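PDB 4CDB: listeriolysin O from Listeria monocytogenes, which binds cholesterol-containing host membranes, changes shape and inserts as an oligomeric pore that lyses the cell. Local coordinates for residues A[211-216]-A[330-335]; A[274-279]-A[294-299]; A[301-306]-A[323-328]; A[378-383]-A[427-432]. One frame throughout, in Å; residues are numbered along the deposited sequence.

Interaction 1. Residues A[211-216]-A[330-335]; sequences ISFKQI and DILKKG
Leu332 sets one methyl group over a face of the Phe213 ring, the apolar half of this contact. CD1 stands 3.9 Å from the ring centroid, displaced toward the rim on the side of CD2, which it approaches to 3.5 Å; the direction to it is 25° off the ring normal, a CH-pi contact. Phe213 holds CG anti to its backbone N (chi1 -175°), which carries the ring out toward the 330-335 loop.

The polar half lies two residues along the strand, where the extended side chain of Gln215 reaches the backbone at Lys334 and Gly335. Its amide is in van der Waals contact there and makes no hydrogen bond across: NE2 is 3.6 Å from Lys334 O, and OE1 lies 3.3 Å from Gly335 O, two acceptors facing each other. Each oxygen finds its donor elsewhere, OE1 in Arg262 and Gly335 O in the hydroxyl of Tyr217. Gly335 has phi 94°, a backbone region that glycine enters easily.

Strand 207-222 runs between strands 165-172 and 262-270 in the large antiparallel sheet, and the loop leaving strand 319-324 passes over it, with Ile331 packed on strand 303-310.

Interaction 2. Residues A[274-279]-A[294-299]; sequences STKVKA and VELTNI
Lys276 and Leu296 meet through carbon and carbonyl atoms alone, and no hydrogen bond joins any pair across this contact, although both segments belong to regions that become membrane-spanning beta strands in the pore. In this soluble form they are largely helical, with 274-276 leading into helix 277-286 and the second segment lying on helix 294-301, consistent with the helical bundle that cholesterol-dependent cytolysins unfold into a transmembrane hairpin.

Leu296 and Ile299, one turn apart on the second helix, supply most of the apolar contact. Leu296 crosses Lys276 at about a right angle, its CD2 lying 3.8 Å from Lys276 O and also meeting the CB of that residue; the same methyl reaches Ala279. Lys276 is the N-cap residue of helix 277-286, and its aliphatic chain passes Glu295 obliquely. The charged ends remain apart, with NZ of Lys276 5.2 Å from OE2 of Glu295, so any attraction between them is probably modest.

Ahead of the helix, Ser274 OG accepts from Lys276 N at 3.1 Å, forming an ST turn. Elsewhere in the fold, Ala280 adds to the cover of Leu296 and Ile299, while Val277 leans on Gln207 of strand 207-222.

With CG1 of Ile299 anti to its carbonyl carbon (chi1 -65°) and chi2 extended (-178°), CD1 sits 3.6 Å from Ser274 OG and 4.0 Å from Val277 CG2.

Interaction 3. Residues A[301-306]-A[323-328]; sequences KNSSFK and GNLGDL
Phe305 and Gly323 form an antiparallel hydrogen-bonded pair whose two bonds are unequal. Phe305 N donates to Gly323 O at 2.8 Å, nearly straight, whereas the return bond from Gly323 N to Phe305 O is weak, bent to 133° at the hydrogen. Beyond the non-hydrogen-bonded pair Ser304 and Asn324, the pairing closes with Leu325 N donating to Ser303 O at 3.0 Å; here the donor stands 36° out of the carbonyl plane. Asn324 O accepts from Asp327 N as the chain passes through a short 3-10 segment.

The hydroxyls look outside the pairing. Ser303 OG bonds Ile299 O, in the last turn of the preceding helix, and Ser304 OG has a weak bond to Ser269 OG on strand 262-270. CB of Ser303 meets Leu325 CD1.

The Phe305 ring is sandwiched. Its CG lies between the backbone N and carbonyl carbon (chi1 77°), swinging the ring toward the second segment. Leu328 CD2 sits over the ring centre, 3.6 Å from the centroid, a CH-pi contact. Gly323 N lies over the opposite face, offset toward the rim, and with no side chain on this glycine the ring lies close to the backbone. Asn324 C and Leu325 N lie at the ring edge, near its plane.

Outside the pair, Leu268 and Ile331 also pack on Phe305. This is the open end of the beta hairpin 303-310/319-324, at the margin of the large antiparallel sheet, just where the 291-303 transmembrane segment passes from helix to strand.

Interaction 4. Residues A[378-383]-A[427-432]; sequences DGKINI and TSSIYL
Lys380 and Tyr431 lie side by side and point the same way, a non-hydrogen-bonded pair between antiparallel strands 362-385 and 426-432. From its base outward, Lys380 places CB 3.9 Å from Ile430 O. CG, anti to its own carbonyl carbon (chi1 -62°), comes alongside Tyr431 CD2, and CD runs next to CE2. The chain then bends at chi3 (58°), setting CE 3.8 Å from both Tyr431 CE2 and Ser429 CB. At the tip, NZ is 3.7 Å from Tyr431 OH, a proximity without a hydrogen bond.

Farther along this face, Ser429 OG donates to Asn382 OD1 at 2.8 Å. The amide nitrogen of Asn382 is bonded in turn to the side-chain oxygens of Asn468 and Asn470, so both ends of the amide are used and its orientation is fixed.

Six backbone hydrogen bonds hold the strands in register, in reciprocal couples at Gly379-Leu432, Ile381-Ile430 and Ile383-Ser428. Leu432 N reaches Gly379 O at 2.7 Å, the shortest of the six. CA-H...O contacts from Lys380, Ser429 and Thr427 fill the intervals.

The other face is largely apolar, with Ser428 toward one end. Ile381 CD1 meets Leu432 CD1 at 3.7 Å, and Ile381 CB stands 4.0 Å from Ile430 CB. Trp397 and Ile439 of the second sheet pack against this surface, completing the beta-sandwich core.

The chemistry is thus two-faced: an aliphatic surface directed into the sandwich, and an outer, partly exposed face of mixed polarity, where the lysine chain lies against the exposed Tyr431.

How the interactions relate
Interactions 1, 2 and 3 gather in the main cytolysin region, whereas interaction 4 belongs to the beta sandwich, its centre about 51 Å from that of interaction 1. Interactions 1 and 3 reach the same large sheet and touch where Ile331 meets Phe305; interaction 2 leads directly into 3, as helix 294-301 gives way to strand 303-310. Interactions 3 and 4 have buried cores (Phe305, Leu325, Leu328; Ile381, Ile430, Leu432), while interaction 2 has exposed Lys276 and Ala279 at its margin. Regular strand pairing dominates interaction 4 and shrinks to a hairpin end in 3; interactions 1 and 2 carry no hydrogen bond across. Interactions 1 and 3 each set a leucine methyl over a phenylalanine face; interaction 2 relies on aliphatic contacts.

Interaction 1. Residues A[211-216]-A[330-335]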
loop_
_atom_site.group_PDB
_atom_site.type_symbol
_atom_site.label_atom_id
_atom_site.label_comp_id
_atom_site.label_asym_id
_atom_site.label_seq_id
_atom_site.Cartn_x
_atom_site.Cartn_y
_atom_site.Cartn_z
ATOM N N ILE A 211 -0.024 -4.378 0.358
ATOM C CA ILE A 211 1.215 -4.660 -0.354
ATOM C C ILE A 211 0.967 -5.520 -1.593
ATOM O O ILE A 211 0.224 -6.502 -1.539
ATOM C CB ILE A 211 2.228 -5.381 0.563
ATOM C CG1 ILE A 211 2.551 -4.522 1.787
ATOM C CG2 ILE A 211 3.498 -5.726 -0.195
ATOM C CD1 ILE A 211 3.502 -5.184 2.753
ATOM N N SER A 212 1.582 -5.137 -2.709
ATOM C CA SER A 212 1.556 -5.943 -3.924
ATOM C C SER A 212 2.965 -6.465 -4.206
ATOM O O SER A 212 3.885 -5.684 -4.453
ATOM C CB SER A 212 1.047 -5.116 -5.104
ATOM O OG SER A 212 0.901 -5.913 -6.266
ATOM N N PHE A 213 3.133 -7.783 -4.162
ATOM C CA PHE A 213 4.448 -8.394 -4.341
ATOM C C PHE A 213 4.473 -9.291 -5.582
ATOM O O PHE A 213 3.923 -10.394 -5.576
ATOM C CB PHE A 213 4.835 -9.186 -3.086
ATOM C CG PHE A 213 6.231 -9.747 -3.120
ATOM C CD1 PHE A 213 7.333 -8.910 -3.031
ATOM C CD2 PHE A 213 6.440 -11.114 -3.220
ATOM C CE1 PHE A 213 8.621 -9.427 -3.055
ATOM C CE2 PHE A 213 7.724 -11.637 -3.242
ATOM C CZ PHE A 213 8.815 -10.793 -3.161
ATOM N N LYS A 214 5.106 -8.810 -6.647
ATOM C CA LYS A 214 5.183 -9.570 -7.891
ATOM C C LYS A 214 6.539 -10.240 -8.071
ATOM O O LYS A 214 7.584 -9.599 -7.943
ATOM C CB LYS A 214 4.891 -8.678 -9.103
ATOM C CG LYS A 214 3.456 -8.185 -9.219
ATOM C CD LYS A 214 3.218 -7.525 -10.576
ATOM C CE LYS A 214 1.791 -7.013 -10.716
ATOM N NZ LYS A 214 1.506 -5.893 -9.776
ATOM N N GLN A 215 6.506 -11.534 -8.369
ATOM C CA GLN A 215 7.700 -12.268 -8.766
ATOM C C GLN A 215 7.567 -12.686 -10.230
ATOM O O GLN A 215 6.869 -13.648 -10.556
ATOM C CB GLN A 215 7.914 -13.482 -7.858
ATOM C CG GLN A 215 8.305 -13.114 -6.432
ATOM C CD GLN A 215 8.132 -14.261 -5.458
ATOM O OE1 GLN A 215 7.200 -15.054 -5.576
ATOM N NE2 GLN A 215 9.035 -14.355 -4.486
ATOM N N ILE A 216 8.228 -11.941 -11.110
ATOM C CA ILE A 216 8.115 -12.171 -12.545
ATOM C C ILE A 216 9.208 -13.116 -13.038
ATOM O O ILE A 216 10.396 -12.814 -12.930
ATOM C CB ILE A 216 8.191 -10.846 -13.328
ATOM C CG1 ILE A 216 7.164 -9.851 -12.784
ATOM C CG2 ILE A 216 7.991 -11.090 -14.821
ATOM C CD1 ILE A 216 7.333 -8.440 -13.311
ATOM N N ASP A 330 8.023 -16.322 5.301
ATOM C CA ASP A 330 7.933 -17.715 4.889
ATOM C C ASP A 330 7.169 -17.758 3.574
ATOM O O ASP A 330 7.559 -18.451 2.634
ATOM C CB ASP A 330 7.202 -18.544 5.948
ATOM C CG ASP A 330 7.842 -18.440 7.321
ATOM O OD1 ASP A 330 9.042 -18.099 7.399
ATOM O OD2 ASP A 330 7.145 -18.704 8.324
ATOM N N ILE A 331 6.075 -17.005 3.526
ATOM C CA ILE A 331 5.284 -16.850 2.312
ATOM C C ILE A 331 6.101 -16.109 1.259
ATOM O O ILE A 331 6.174 -16.526 0.102
ATOM C CB ILE A 331 3.974 -16.071 2.583
ATOM C CG1 ILE A 331 2.955 -16.949 3.317
ATOM C CG2 ILE A 331 3.374 -15.554 1.284
ATOM C CD1 ILE A 331 3.145 -17.016 4.822
ATOM N N LEU A 332 6.723 -15.012 1.679
ATOM C CA LEU A 332 7.534 -14.185 0.792
ATOM C C LEU A 332 8.814 -14.902 0.364
ATOM O O LEU A 332 9.442 -14.531 -0.629
ATOM C CB LEU A 332 7.880 -12.850 1.463
ATOM C CG LEU A 332 6.791 -11.777 1.610
ATOM C CD1 LEU A 332 6.116 -11.503 0.275
ATOM C CD2 LEU A 332 5.760 -12.139 2.671
ATOM N N LYS A 333 9.195 -15.927 1.118
ATOM C CA LYS A 333 10.390 -16.710 0.820
ATOM C C LYS A 333 10.221 -17.537 -0.453
ATOM O O LYS A 333 11.066 -17.500 -1.347
ATOM C CB LYS A 333 10.716 -17.637 1.994
ATOM C CG LYS A 333 11.927 -18.526 1.779
ATOM C CD LYS A 333 11.893 -19.727 2.713
ATOM C CE LYS A 333 11.714 -19.303 4.164
ATOM N NZ LYS A 333 11.587 -20.474 5.076
ATOM N N LYS A 334 9.118 -18.278 -0.526
ATOM C CA LYS A 334 8.852 -19.189 -1.638
ATOM C C LYS A 334 8.566 -18.460 -2.954
ATOM O O LYS A 334 7.932 -17.405 -2.967
ATOM C CB LYS A 334 7.681 -20.116 -1.282
ATOM C CG LYS A 334 7.278 -21.101 -2.374
ATOM C CD LYS A 334 6.111 -21.979 -1.932
ATOM C CE LYS A 334 4.855 -21.160 -1.660
ATOM N NZ LYS A 334 4.297 -20.546 -2.897
ATOM N N GLY A 335 9.045 -19.024 -4.059
ATOM C CA GLY A 335 8.718 -18.510 -5.375
ATOM C C GLY A 335 9.717 -17.521 -5.942
ATOM O O GLY A 335 9.496 -16.956 -7.013
#

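Interaction 2. Residues A[274-279]-A[294-299]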
loop_
_atom_site.group_PDB
_atom_site.type_symbol
_atom_site.label_atom_id
_atom_site.label_comp_id
_atom_site.label_asym_id
_atom_site.label_seq_id
_atom_site.Cartn_x
_atom_site.Cartn_y
_atom_site.Cartn_z
ATOM N N SER A 274 0.454 3.917 17.150
ATOM C CA SER A 274 1.819 4.415 17.007
ATOM C C SER A 274 2.099 5.024 15.634
ATOM O O SER A 274 1.443 4.692 14.645
ATOM C CB SER A 274 2.826 3.301 17.295
ATOM O OG SER A 274 4.152 3.751 17.082
ATOM N N THR A 275 3.082 5.917 15.583
ATOM C CA THR A 275 3.468 6.573 14.339
ATOM C C THR A 275 4.605 5.817 13.654
ATOM O O THR A 275 5.143 6.267 12.643
ATOM C CB THR A 275 3.903 8.028 14.594
ATOM O OG1 THR A 275 4.162 8.681 13.345
ATOM C CG2 THR A 275 5.158 8.063 15.454
ATOM N N LYS A 276 4.961 4.664 14.213
ATOM C CA LYS A 276 6.064 3.860 13.695
ATOM C C LYS A 276 5.590 2.590 12.994
ATOM O O LYS A 276 6.402 1.736 12.634
ATOM C CB LYS A 276 7.022 3.482 14.826
ATOM C CG LYS A 276 7.969 4.587 15.254
ATOM C CD LYS A 276 8.916 4.090 16.334
ATOM C CE LYS A 276 10.088 5.037 16.529
ATOM N NZ LYS A 276 9.647 6.410 16.894
ATOM N N VAL A 277 4.280 2.472 12.805
ATOM C CA VAL A 277 3.682 1.271 12.226
ATOM C C VAL A 277 4.250 0.926 10.847
ATOM O O VAL A 277 4.538 -0.237 10.563
ATOM C CB VAL A 277 2.144 1.386 12.162
ATOM C CG1 VAL A 277 1.541 0.196 11.442
ATOM C CG2 VAL A 277 1.573 1.501 13.567
ATOM N N LYS A 278 4.428 1.942 10.006
ATOM C CA LYS A 278 5.010 1.750 8.679
ATOM C C LYS A 278 6.404 1.132 8.773
ATOM O O LYS A 278 6.685 0.120 8.130
ATOM C CB LYS A 278 5.076 3.081 7.923
ATOM C CG LYS A 278 5.606 2.976 6.497
ATOM C CD LYS A 278 4.613 2.274 5.579
ATOM C CE LYS A 278 5.040 2.355 4.117
ATOM N NZ LYS A 278 6.310 1.622 3.846
ATOM N N ALA A 279 7.264 1.739 9.584
ATOM C CA ALA A 279 8.625 1.244 9.778
ATOM C C ALA A 279 8.619 -0.168 10.353
ATOM O O ALA A 279 9.443 -1.004 9.981
ATOM C CB ALA A 279 9.404 2.181 10.686
ATOM N N VAL A 294 12.154 -2.310 21.067
ATOM C CA VAL A 294 10.930 -2.928 21.572
ATOM C C VAL A 294 9.643 -2.203 21.172
ATOM O O VAL A 294 8.546 -2.684 21.446
ATOM C CB VAL A 294 10.981 -3.078 23.108
ATOM C CG1 VAL A 294 10.260 -4.346 23.546
ATOM C CG2 VAL A 294 12.425 -3.101 23.583
ATOM N N GLU A 295 9.773 -1.049 20.527
ATOM C CA GLU A 295 8.602 -0.335 20.026
ATOM C C GLU A 295 8.113 -0.968 18.726
ATOM O O GLU A 295 6.921 -1.223 18.556
ATOM C CB GLU A 295 8.920 1.147 19.814
ATOM C CG GLU A 295 10.405 1.501 19.893
ATOM C CD GLU A 295 11.205 1.038 18.683
ATOM O OE1 GLU A 295 11.151 -0.163 18.345
ATOM O OE2 GLU A 295 11.903 1.877 18.075
ATOM N N LEU A 296 9.046 -1.219 17.813
ATOM C CA LEU A 296 8.736 -1.895 16.561
ATOM C C LEU A 296 8.393 -3.352 16.839
ATOM O O LEU A 296 7.505 -3.926 16.209
ATOM C CB LEU A 296 9.925 -1.814 15.601
ATOM C CG LEU A 296 10.467 -0.426 15.250
ATOM C CD1 LEU A 296 11.656 -0.544 14.310
ATOM C CD2 LEU A 296 9.383 0.442 14.636
ATOM N N THR A 297 9.104 -3.941 17.796
ATOM C CA THR A 297 8.896 -5.335 18.173
ATOM C C THR A 297 7.505 -5.538 18.770
ATOM O O THR A 297 6.882 -6.583 18.575
ATOM C CB THR A 297 9.969 -5.811 19.177
ATOM O OG1 THR A 297 11.274 -5.502 18.668
ATOM C CG2 THR A 297 9.866 -7.310 19.411
ATOM N N ASN A 298 7.017 -4.530 19.486
ATOM C CA ASN A 298 5.698 -4.602 20.107
ATOM C C ASN A 298 4.576 -4.480 19.081
ATOM O O ASN A 298 3.581 -5.199 19.153
ATOM C CB ASN A 298 5.546 -3.526 21.185
ATOM C CG ASN A 298 4.513 -3.892 22.233
ATOM O OD1 ASN A 298 3.323 -3.623 22.072
ATOM N ND2 ASN A 298 4.966 -4.510 23.320
ATOM N N ILE A 299 4.741 -3.564 18.132
ATOM C CA ILE A 299 3.767 -3.389 17.060
ATOM C C ILE A 299 3.611 -4.685 16.268
ATOM O O ILE A 299 2.495 -5.141 16.023
ATOM C CB ILE A 299 4.163 -2.235 16.113
ATOM C CG1 ILE A 299 4.135 -0.901 16.860
ATOM C CG2 ILE A 299 3.235 -2.184 14.907
ATOM C CD1 ILE A 299 4.464 0.295 15.990
#

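Interaction 3. Residues A[301-306]-A[323-328]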
loop_
_atom_site.group_PDB
_atom_site.type_symbol
_atom_site.label_atom_id
_atom_site.label_comp_id
_atom_site.label_asym_id
_atom_site.label_seq_id
_atom_site.Cartn_x
_atom_site.Cartn_y
_atom_site.Cartn_z
ATOM N N LYS A 301 4.345 -7.754 17.194
ATOM C CA LYS A 301 3.726 -8.762 18.051
ATOM C C LYS A 301 2.202 -8.651 18.043
ATOM O O LYS A 301 1.494 -9.656 18.120
ATOM C CB LYS A 301 4.253 -8.632 19.484
ATOM C CG LYS A 301 3.641 -9.614 20.471
ATOM C CD LYS A 301 3.994 -11.050 20.114
ATOM C CE LYS A 301 3.306 -12.040 21.042
ATOM N NZ LYS A 301 1.824 -12.012 20.887
ATOM N N ASN A 302 1.706 -7.422 17.939
ATOM C CA ASN A 302 0.269 -7.170 17.957
ATOM C C ASN A 302 -0.283 -6.811 16.577
ATOM O O ASN A 302 -1.302 -6.129 16.461
ATOM C CB ASN A 302 -0.066 -6.071 18.971
ATOM C CG ASN A 302 0.580 -6.311 20.326
ATOM O OD1 ASN A 302 0.039 -7.029 21.169
ATOM N ND2 ASN A 302 1.744 -5.709 20.542
ATOM N N SER A 303 0.393 -7.274 15.531
ATOM C CA SER A 303 -0.064 -7.046 14.164
ATOM C C SER A 303 -0.316 -8.371 13.455
ATOM O O SER A 303 0.379 -9.356 13.704
ATOM C CB SER A 303 0.964 -6.229 13.379
ATOM O OG SER A 303 1.221 -4.985 14.005
ATOM N N SER A 304 -1.308 -8.388 12.569
ATOM C CA SER A 304 -1.637 -9.585 11.800
ATOM C C SER A 304 -1.458 -9.352 10.300
ATOM O O SER A 304 -1.244 -8.222 9.862
ATOM C CB SER A 304 -3.072 -10.020 12.095
ATOM O OG SER A 304 -3.991 -9.006 11.732
ATOM N N PHE A 305 -1.544 -10.422 9.517
ATOM C CA PHE A 305 -1.461 -10.292 8.065
ATOM C C PHE A 305 -2.450 -11.215 7.367
ATOM O O PHE A 305 -2.794 -12.282 7.881
ATOM C CB PHE A 305 -0.036 -10.559 7.559
ATOM C CG PHE A 305 0.338 -12.018 7.513
ATOM C CD1 PHE A 305 0.904 -12.634 8.616
ATOM C CD2 PHE A 305 0.136 -12.770 6.363
ATOM C CE1 PHE A 305 1.251 -13.972 8.579
ATOM C CE2 PHE A 305 0.478 -14.109 6.322
ATOM C CZ PHE A 305 1.038 -14.710 7.431
ATOM N N LYS A 306 -2.905 -10.791 6.193
ATOM C CA LYS A 306 -3.722 -11.634 5.332
ATOM C C LYS A 306 -3.131 -11.643 3.924
ATOM O O LYS A 306 -2.820 -10.591 3.362
ATOM C CB LYS A 306 -5.171 -11.151 5.308
ATOM C CG LYS A 306 -6.132 -12.114 4.632
ATOM C CD LYS A 306 -7.573 -11.676 4.826
ATOM C CE LYS A 306 -8.542 -12.769 4.406
ATOM N NZ LYS A 306 -9.959 -12.322 4.508
ATOM N N GLY A 323 -2.667 -14.898 9.561
ATOM C CA GLY A 323 -1.674 -15.157 10.588
ATOM C C GLY A 323 -1.116 -13.909 11.244
ATOM O O GLY A 323 -1.626 -12.806 11.043
ATOM N N ASN A 324 -0.062 -14.091 12.036
ATOM C CA ASN A 324 0.581 -12.987 12.742
ATOM C C ASN A 324 1.802 -12.474 11.981
ATOM O O ASN A 324 2.484 -13.244 11.304
ATOM C CB ASN A 324 0.981 -13.423 14.151
ATOM C CG ASN A 324 -0.130 -14.170 14.866
ATOM O OD1 ASN A 324 -1.310 -13.871 14.686
ATOM N ND2 ASN A 324 0.244 -15.155 15.675
ATOM N N LEU A 325 2.078 -11.177 12.106
ATOM C CA LEU A 325 3.129 -10.521 11.325
ATOM C C LEU A 325 4.505 -11.169 11.471
ATOM O O LEU A 325 5.310 -11.145 10.539
ATOM C CB LEU A 325 3.222 -9.037 11.687
ATOM C CG LEU A 325 3.101 -8.030 10.540
ATOM C CD1 LEU A 325 3.704 -6.699 10.949
ATOM C CD2 LEU A 325 3.757 -8.548 9.269
ATOM N N GLY A 326 4.776 -11.744 12.639
ATOM C CA GLY A 326 6.049 -12.398 12.877
ATOM C C GLY A 326 6.224 -13.656 12.048
ATOM O O GLY A 326 7.345 -14.127 11.848
ATOM N N ASP A 327 5.113 -14.195 11.556
ATOM C CA ASP A 327 5.132 -15.452 10.817
ATOM C C ASP A 327 5.236 -15.253 9.306
ATOM O O ASP A 327 5.067 -16.199 8.537
ATOM C CB ASP A 327 3.893 -16.284 11.155
ATOM C CG ASP A 327 3.652 -16.385 12.649
ATOM O OD1 ASP A 327 4.633 -16.301 13.419
ATOM O OD2 ASP A 327 2.481 -16.544 13.054
ATOM N N LEU A 328 5.515 -14.024 8.880
ATOM C CA LEU A 328 5.780 -13.765 7.470
ATOM C C LEU A 328 7.189 -14.221 7.120
ATOM O O LEU A 328 7.788 -15.011 7.852
ATOM C CB LEU A 328 5.592 -12.287 7.121
ATOM C CG LEU A 328 4.203 -11.885 6.624
ATOM C CD1 LEU A 328 4.238 -10.497 6.007
ATOM C CD2 LEU A 328 3.708 -12.898 5.611
#

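Interaction 4. Residues A[378-383]-A[427-432]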
loop_
_atom_site.group_PDB
_atom_site.type_symbol
_atom_site.label_atom_id
_atom_site.label_comp_id
_atom_site.label_asym_id
_atom_site.label_seq_id
_atom_site.Cartn_x
_atom_site.Cartn_y
_atom_site.Cartn_z
ATOM N N ASP A 378 -3.483 7.357 30.566
ATOM C CA ASP A 378 -3.720 8.023 31.845
ATOM C C ASP A 378 -2.543 7.801 32.786
ATOM O O ASP A 378 -1.704 6.932 32.545
ATOM C CB ASP A 378 -5.003 7.504 32.499
ATOM C CG ASP A 378 -6.250 7.907 31.741
ATOM O OD1 ASP A 378 -6.180 8.871 30.949
ATOM O OD2 ASP A 378 -7.303 7.267 31.941
ATOM N N GLY A 379 -2.489 8.583 33.859
ATOM C CA GLY A 379 -1.411 8.475 34.825
ATOM C C GLY A 379 -1.818 8.881 36.229
ATOM O O GLY A 379 -2.842 9.536 36.426
ATOM N N LYS A 380 -1.009 8.490 37.208
ATOM C CA LYS A 380 -1.291 8.801 38.603
ATOM C C LYS A 380 -0.119 9.531 39.247
ATOM O O LYS A 380 1.041 9.277 38.916
ATOM C CB LYS A 380 -1.596 7.521 39.387
ATOM C CG LYS A 380 -2.827 6.764 38.905
ATOM C CD LYS A 380 -3.011 5.458 39.667
ATOM C CE LYS A 380 -3.122 5.707 41.160
ATOM N NZ LYS A 380 -3.303 4.446 41.929
ATOM N N ILE A 381 -0.428 10.450 40.156
ATOM C CA ILE A 381 0.589 11.049 41.008
ATOM C C ILE A 381 0.373 10.563 42.436
ATOM O O ILE A 381 -0.654 10.853 43.052
ATOM C CB ILE A 381 0.550 12.583 40.970
ATOM C CG1 ILE A 381 0.729 13.084 39.539
ATOM C CG2 ILE A 381 1.636 13.167 41.863
ATOM C CD1 ILE A 381 0.804 14.591 39.432
ATOM N N ASN A 382 1.341 9.813 42.951
ATOM C CA ASN A 382 1.221 9.214 44.272
ATOM C C ASN A 382 1.979 10.016 45.326
ATOM O O ASN A 382 3.202 10.141 45.263
ATOM C CB ASN A 382 1.709 7.764 44.235
ATOM C CG ASN A 382 1.032 6.953 43.145
ATOM O OD1 ASN A 382 -0.192 6.963 43.017
ATOM N ND2 ASN A 382 1.830 6.258 42.341
ATOM N N ILE A 383 1.241 10.565 46.287
ATOM C CA ILE A 383 1.830 11.398 47.329
ATOM C C ILE A 383 2.032 10.613 48.618
ATOM O O ILE A 383 1.117 9.940 49.094
ATOM C CB ILE A 383 0.942 12.617 47.651
ATOM C CG1 ILE A 383 0.643 13.412 46.383
ATOM C CG2 ILE A 383 1.605 13.503 48.701
ATOM C CD1 ILE A 383 1.873 13.958 45.709
ATOM N N THR A 427 -1.177 9.888 52.719
ATOM C CA THR A 427 -1.085 9.264 51.404
ATOM C C THR A 427 -2.317 9.591 50.568
ATOM O O THR A 427 -3.436 9.623 51.081
ATOM C CB THR A 427 -0.942 7.732 51.501
ATOM O OG1 THR A 427 -1.988 7.203 52.326
ATOM C CG2 THR A 427 0.406 7.354 52.092
ATOM N N SER A 428 -2.100 9.836 49.280
ATOM C CA SER A 428 -3.183 10.126 48.351
ATOM C C SER A 428 -2.697 9.977 46.913
ATOM O O SER A 428 -1.504 10.104 46.639
ATOM C CB SER A 428 -3.730 11.538 48.580
ATOM O OG SER A 428 -4.872 11.779 47.779
ATOM N N SER A 429 -3.624 9.706 46.000
ATOM C CA SER A 429 -3.282 9.561 44.589
ATOM C C SER A 429 -4.108 10.499 43.717
ATOM O O SER A 429 -5.337 10.530 43.810
ATOM C CB SER A 429 -3.475 8.114 44.125
ATOM O OG SER A 429 -2.482 7.260 44.667
ATOM N N ILE A 430 -3.426 11.262 42.872
ATOM C CA ILE A 430 -4.099 12.139 41.922
ATOM C C ILE A 430 -4.243 11.430 40.578
ATOM O O ILE A 430 -3.255 10.985 39.996
ATOM C CB ILE A 430 -3.314 13.442 41.713
ATOM C CG1 ILE A 430 -2.987 14.086 43.060
ATOM C CG2 ILE A 430 -4.096 14.397 40.826
ATOM C CD1 ILE A 430 -2.125 15.319 42.945
ATOM N N TYR A 431 -5.474 11.328 40.087
ATOM C CA TYR A 431 -5.738 10.623 38.837
ATOM C C TYR A 431 -5.754 11.580 37.651
ATOM O O TYR A 431 -6.677 12.382 37.499
ATOM C CB TYR A 431 -7.050 9.837 38.926
ATOM C CG TYR A 431 -6.987 8.655 39.871
ATOM C CD1 TYR A 431 -7.115 8.829 41.244
ATOM C CD2 TYR A 431 -6.797 7.366 39.390
ATOM C CE1 TYR A 431 -7.055 7.752 42.110
ATOM C CE2 TYR A 431 -6.736 6.283 40.249
ATOM C CZ TYR A 431 -6.866 6.481 41.608
ATOM O OH TYR A 431 -6.805 5.402 42.459
ATOM N N LEU A 432 -4.723 11.489 36.817
ATOM C CA LEU A 432 -4.589 12.367 35.661
ATOM C C LEU A 432 -5.071 11.691 34.382
ATOM O O LEU A 432 -4.663 10.568 34.074
ATOM C CB LEU A 432 -3.133 12.812 35.493
ATOM C CG LEU A 432 -2.498 13.535 36.682
ATOM C CD1 LEU A 432 -1.063 13.923 36.367
ATOM C CD2 LEU A 432 -3.312 14.755 37.065
#